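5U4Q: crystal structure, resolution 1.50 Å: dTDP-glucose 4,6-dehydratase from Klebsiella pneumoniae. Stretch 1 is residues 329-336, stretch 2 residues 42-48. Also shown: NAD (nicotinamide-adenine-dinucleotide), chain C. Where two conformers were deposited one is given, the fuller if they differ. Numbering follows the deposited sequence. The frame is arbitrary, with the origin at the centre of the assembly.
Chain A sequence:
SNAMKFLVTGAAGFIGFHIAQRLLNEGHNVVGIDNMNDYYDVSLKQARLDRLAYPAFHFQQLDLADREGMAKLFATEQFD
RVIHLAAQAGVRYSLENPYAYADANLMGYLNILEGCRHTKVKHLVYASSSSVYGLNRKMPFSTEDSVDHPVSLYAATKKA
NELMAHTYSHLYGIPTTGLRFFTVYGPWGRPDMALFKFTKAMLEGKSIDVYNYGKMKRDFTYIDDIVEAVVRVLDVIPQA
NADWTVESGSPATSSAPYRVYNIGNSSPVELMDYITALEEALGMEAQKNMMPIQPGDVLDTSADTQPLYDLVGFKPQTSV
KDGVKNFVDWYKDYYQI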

# COMPACT_ATOMS: atom_id res chain seq x y z
N ASP A 329 -35.51 6.79 -13.43
CA ASP A 329 -35.94 8.16 -13.75
C ASP A 329 -34.77 8.97 -14.30
O ASP A 329 -34.89 9.64 -15.32
CB ASP A 329 -36.54 8.82 -12.52
CG ASP A 329 -36.80 10.30 -12.71
OD1 ASP A 329 -37.75 10.68 -13.43
OD2 ASP A 329 -36.07 11.11 -12.12
N TRP A 330 -33.62 8.87 -13.64
CA TRP A 330 -32.43 9.56 -14.12
C TRP A 330 -31.99 9.03 -15.49
O TRP A 330 -31.78 9.79 -16.43
CB TRP A 330 -31.24 9.45 -13.13
CG TRP A 330 -30.01 9.95 -13.78
CD1 TRP A 330 -29.71 11.24 -14.00
CD2 TRP A 330 -28.98 9.18 -14.42
NE1 TRP A 330 -28.57 11.34 -14.74
CE2 TRP A 330 -28.10 10.09 -15.02
CE3 TRP A 330 -28.71 7.81 -14.53
CZ2 TRP A 330 -26.96 9.68 -15.70
CZ3 TRP A 330 -27.62 7.41 -15.22
CH2 TRP A 330 -26.73 8.34 -15.78
N TYR A 331 -31.87 7.72 -15.60
CA TYR A 331 -31.35 7.08 -16.81
C TYR A 331 -32.20 7.45 -18.05
O TYR A 331 -31.66 7.82 -19.09
CB TYR A 331 -31.26 5.56 -16.66
CG TYR A 331 -30.62 4.85 -17.81
CD1 TYR A 331 -31.35 4.51 -18.95
CD2 TYR A 331 -29.29 4.48 -17.75
CE1 TYR A 331 -30.73 3.86 -20.02
CE2 TYR A 331 -28.67 3.83 -18.82
CZ TYR A 331 -29.39 3.54 -19.95
OH TYR A 331 -28.76 2.89 -20.98
N LYS A 332 -33.52 7.34 -17.91
CA LYS A 332 -34.41 7.59 -19.06
C LYS A 332 -34.32 9.00 -19.56
O LYS A 332 -34.33 9.24 -20.78
CB LYS A 332 -35.86 7.28 -18.70
CG LYS A 332 -36.18 5.80 -18.61
CD LYS A 332 -37.69 5.61 -18.49
CE LYS A 332 -38.10 4.18 -18.59
NZ LYS A 332 -39.60 4.08 -18.69
N ASP A 333 -34.24 9.93 -18.62
CA ASP A 333 -34.14 11.33 -18.95
C ASP A 333 -32.78 11.65 -19.56
O ASP A 333 -32.70 12.32 -20.59
CB ASP A 333 -34.33 12.18 -17.71
CG ASP A 333 -34.26 13.65 -18.01
OD1 ASP A 333 -35.25 14.19 -18.53
OD2 ASP A 333 -33.22 14.25 -17.71
N TYR A 334 -31.70 11.15 -18.95
CA TYR A 334 -30.36 11.48 -19.44
C TYR A 334 -30.11 10.92 -20.82
O TYR A 334 -29.53 11.61 -21.68
CB TYR A 334 -29.27 11.01 -18.45
CG TYR A 334 -27.89 11.38 -18.93
CD1 TYR A 334 -27.46 12.69 -18.86
CD2 TYR A 334 -27.06 10.44 -19.52
CE1 TYR A 334 -26.21 13.06 -19.34
CE2 TYR A 334 -25.80 10.80 -19.98
CZ TYR A 334 -25.39 12.12 -19.89
OH TYR A 334 -24.15 12.52 -20.35
N TYR A 335 -30.54 9.67 -21.04
CA TYR A 335 -30.34 8.98 -22.33
C TYR A 335 -31.49 9.16 -23.31
O TYR A 335 -31.45 8.60 -24.41
CB TYR A 335 -29.97 7.50 -22.13
CG TYR A 335 -28.60 7.37 -21.54
CD1 TYR A 335 -27.47 7.67 -22.31
CD2 TYR A 335 -28.40 6.97 -20.22
CE1 TYR A 335 -26.20 7.58 -21.79
CE2 TYR A 335 -27.12 6.88 -19.69
CZ TYR A 335 -26.03 7.17 -20.48
OH TYR A 335 -24.75 7.10 -19.97
N GLN A 336 -32.48 9.95 -22.92
CA GLN A 336 -33.62 10.23 -23.79
C GLN A 336 -34.24 8.96 -24.35
O GLN A 336 -34.48 8.81 -25.56
CB GLN A 336 -33.20 11.19 -24.91
CG GLN A 336 -32.69 12.54 -24.43
CD GLN A 336 -33.77 13.40 -23.79
OE1 GLN A 336 -34.39 13.02 -22.78
NE2 GLN A 336 -33.99 14.58 -24.36
PA NAD C . -15.69 7.31 -10.65
O1A NAD C . -17.03 7.68 -11.15
O2A NAD C . -14.70 6.59 -11.54
O5B NAD C . -15.01 8.66 -10.06
C5B NAD C . -13.63 8.82 -9.80
C4B NAD C . -13.14 10.05 -10.55
O4B NAD C . -11.73 10.11 -10.29
C3B NAD C . -13.34 9.96 -12.06
O3B NAD C . -14.19 10.98 -12.61
C2B NAD C . -11.91 10.01 -12.59
O2B NAD C . -11.78 10.75 -13.82
C1B NAD C . -11.09 10.59 -11.44
N9A NAD C . -9.68 10.18 -11.45
C8A NAD C . -9.20 8.92 -11.55
N7A NAD C . -7.86 8.93 -11.56
C5A NAD C . -7.47 10.21 -11.44
C6A NAD C . -6.17 10.91 -11.42
N6A NAD C . -5.02 10.26 -11.50
N1A NAD C . -6.22 12.24 -11.31
C2A NAD C . -7.36 12.94 -11.25
N3A NAD C . -8.58 12.37 -11.29
C4A NAD C . -8.67 11.02 -11.38
O3 NAD C . -15.78 6.37 -9.35
PN NAD C . -16.62 6.58 -7.99
O1N NAD C . -17.22 7.93 -7.89
O2N NAD C . -17.45 5.30 -7.87
O5D NAD C . -15.43 6.44 -6.95
C5D NAD C . -15.06 7.40 -5.97
C4D NAD C . -14.15 6.69 -4.98
O4D NAD C . -14.92 5.75 -4.20
C3D NAD C . -12.97 5.90 -5.54
O3D NAD C . -11.85 6.12 -4.68
C2D NAD C . -13.39 4.45 -5.42
O2D NAD C . -12.28 3.55 -5.24
C1D NAD C . -14.29 4.47 -4.20
N1N NAD C . -15.32 3.42 -4.24
C2N NAD C . -16.46 3.53 -4.96
C3N NAD C . -17.43 2.51 -4.97
C7N NAD C . -18.74 2.57 -5.76
O7N NAD C . -19.60 1.69 -5.57
N7N NAD C . -19.01 3.50 -6.68
C4N NAD C . -17.17 1.35 -4.26
C5N NAD C . -15.99 1.24 -3.55
C6N NAD C . -15.06 2.28 -3.56
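Stretch 2 42-48: VSLKQAR

Leu-44 is the apolar centre of the contact, its side chain (chi1 t, chi2 p) reaching into the angle between two aromatic rings of stretch 1. Its CD1 lies 4.0 Å from CZ2 of Trp-330, at the edge of the indole and near its plane, and 4.0 Å from CE2 of Tyr-334, which it approaches obliquely. The CA-to-CB bond of Leu-44 points sideways, but the end of the side chain comes nearer, so one methyl group meets both rings. One helical turn after Ser-43, Ala-47 points toward stretch 1, and its CB packs 3.7 Å from CE1 of Tyr-334 and 3.5 Å from OH of the same tyrosine. Trp-330 and Tyr-334, four residues apart and both with chi1 t, point toward stretch 2 from one side of their helix.

Stretch 2 is helical throughout, with bonds such as Arg-48 N to Leu-44 O (3.0 Å); stretch 1 is helical over 329-334. The helix directions differ by 107°, and the axes come no closer than 14.0 Å. Long aromatic side chains therefore span the gap: the nearest CA atoms, those of Tyr-334 and Leu-44, are 9.4 Å apart, and only 183 Å² is buried in all.

Further out, Tyr-335 adds a marginal contact, its OH 4.5 Å from CD2 of Leu-44. Gln-336 is the first residue after the helix to leave helical phi/psi, and its positive phi (51°) belongs to a Schellman motif. At the polar edge, OH of Tyr-334 passes 3.7 Å from CA of Leu-44 and 3.6 Å from O of Ser-43. No direct hydrogen bond joins the stretches; a water bridges them instead, donating to OG of Ser-43 (2.6 Å) and hydrogen-bonded to OH of Tyr-334 (2.7 Å). Lys-45 points away from stretch 1, and its NZ donates to O2B of NAD at 2.9 Å.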

# COMPACT_ATOMS: atom_id res chain seq x y z
N VAL A 42 -16.44 10.04 -21.12
CA VAL A 42 -16.08 11.38 -20.66
C VAL A 42 -17.26 12.37 -20.78
O VAL A 42 -17.36 13.32 -20.00
CB VAL A 42 -14.82 11.92 -21.39
CG1 VAL A 42 -14.53 13.36 -20.98
CG2 VAL A 42 -13.63 11.02 -21.09
N SER A 43 -18.20 12.14 -21.71
CA SER A 43 -19.35 13.02 -21.83
C SER A 43 -20.22 12.98 -20.58
O SER A 43 -20.87 13.95 -20.24
CB SER A 43 -20.20 12.70 -23.07
OG SER A 43 -20.67 11.36 -23.07
N LEU A 44 -20.24 11.82 -19.92
CA LEU A 44 -20.99 11.68 -18.66
C LEU A 44 -20.32 12.50 -17.55
O LEU A 44 -20.98 13.18 -16.78
CB LEU A 44 -21.16 10.20 -18.30
CG LEU A 44 -21.85 9.90 -16.97
CD1 LEU A 44 -23.23 10.51 -16.93
CD2 LEU A 44 -21.89 8.41 -16.77
N LYS A 45 -18.99 12.38 -17.46
CA LYS A 45 -18.22 13.20 -16.50
C LYS A 45 -18.45 14.70 -16.75
O LYS A 45 -18.65 15.45 -15.81
CB LYS A 45 -16.74 12.84 -16.55
CG LYS A 45 -16.46 11.41 -16.08
CD LYS A 45 -14.98 11.07 -16.17
CE LYS A 45 -14.77 9.64 -15.70
NZ LYS A 45 -13.35 9.21 -15.69
N GLN A 46 -18.43 15.12 -18.02
CA GLN A 46 -18.66 16.53 -18.29
C GLN A 46 -20.09 16.93 -17.94
O GLN A 46 -20.33 18.04 -17.48
CB GLN A 46 -18.37 16.90 -19.74
CG GLN A 46 -18.45 18.41 -19.97
CD GLN A 46 -17.40 19.18 -19.19
OE1 GLN A 46 -17.72 20.07 -18.40
NE2 GLN A 46 -16.13 18.83 -19.39
N ALA A 47 -21.05 16.02 -18.12
CA ALA A 47 -22.43 16.32 -17.75
C ALA A 47 -22.54 16.54 -16.24
O ALA A 47 -23.28 17.40 -15.78
CB ALA A 47 -23.40 15.23 -18.22
N ARG A 48 -21.81 15.74 -15.45
CA ARG A 48 -21.84 15.97 -14.02
C ARG A 48 -21.24 17.32 -13.68
O ARG A 48 -21.79 18.07 -12.89
CB ARG A 48 -21.08 14.88 -13.29
CG ARG A 48 -21.68 13.49 -13.44
CD ARG A 48 -21.09 12.56 -12.39
NE ARG A 48 -21.30 11.12 -12.63
CZ ARG A 48 -20.46 10.30 -13.26
NH1 ARG A 48 -19.30 10.72 -13.73
NH2 ARG A 48 -20.75 9.01 -13.39
O HOH W 1 -22.96 10.73 -21.99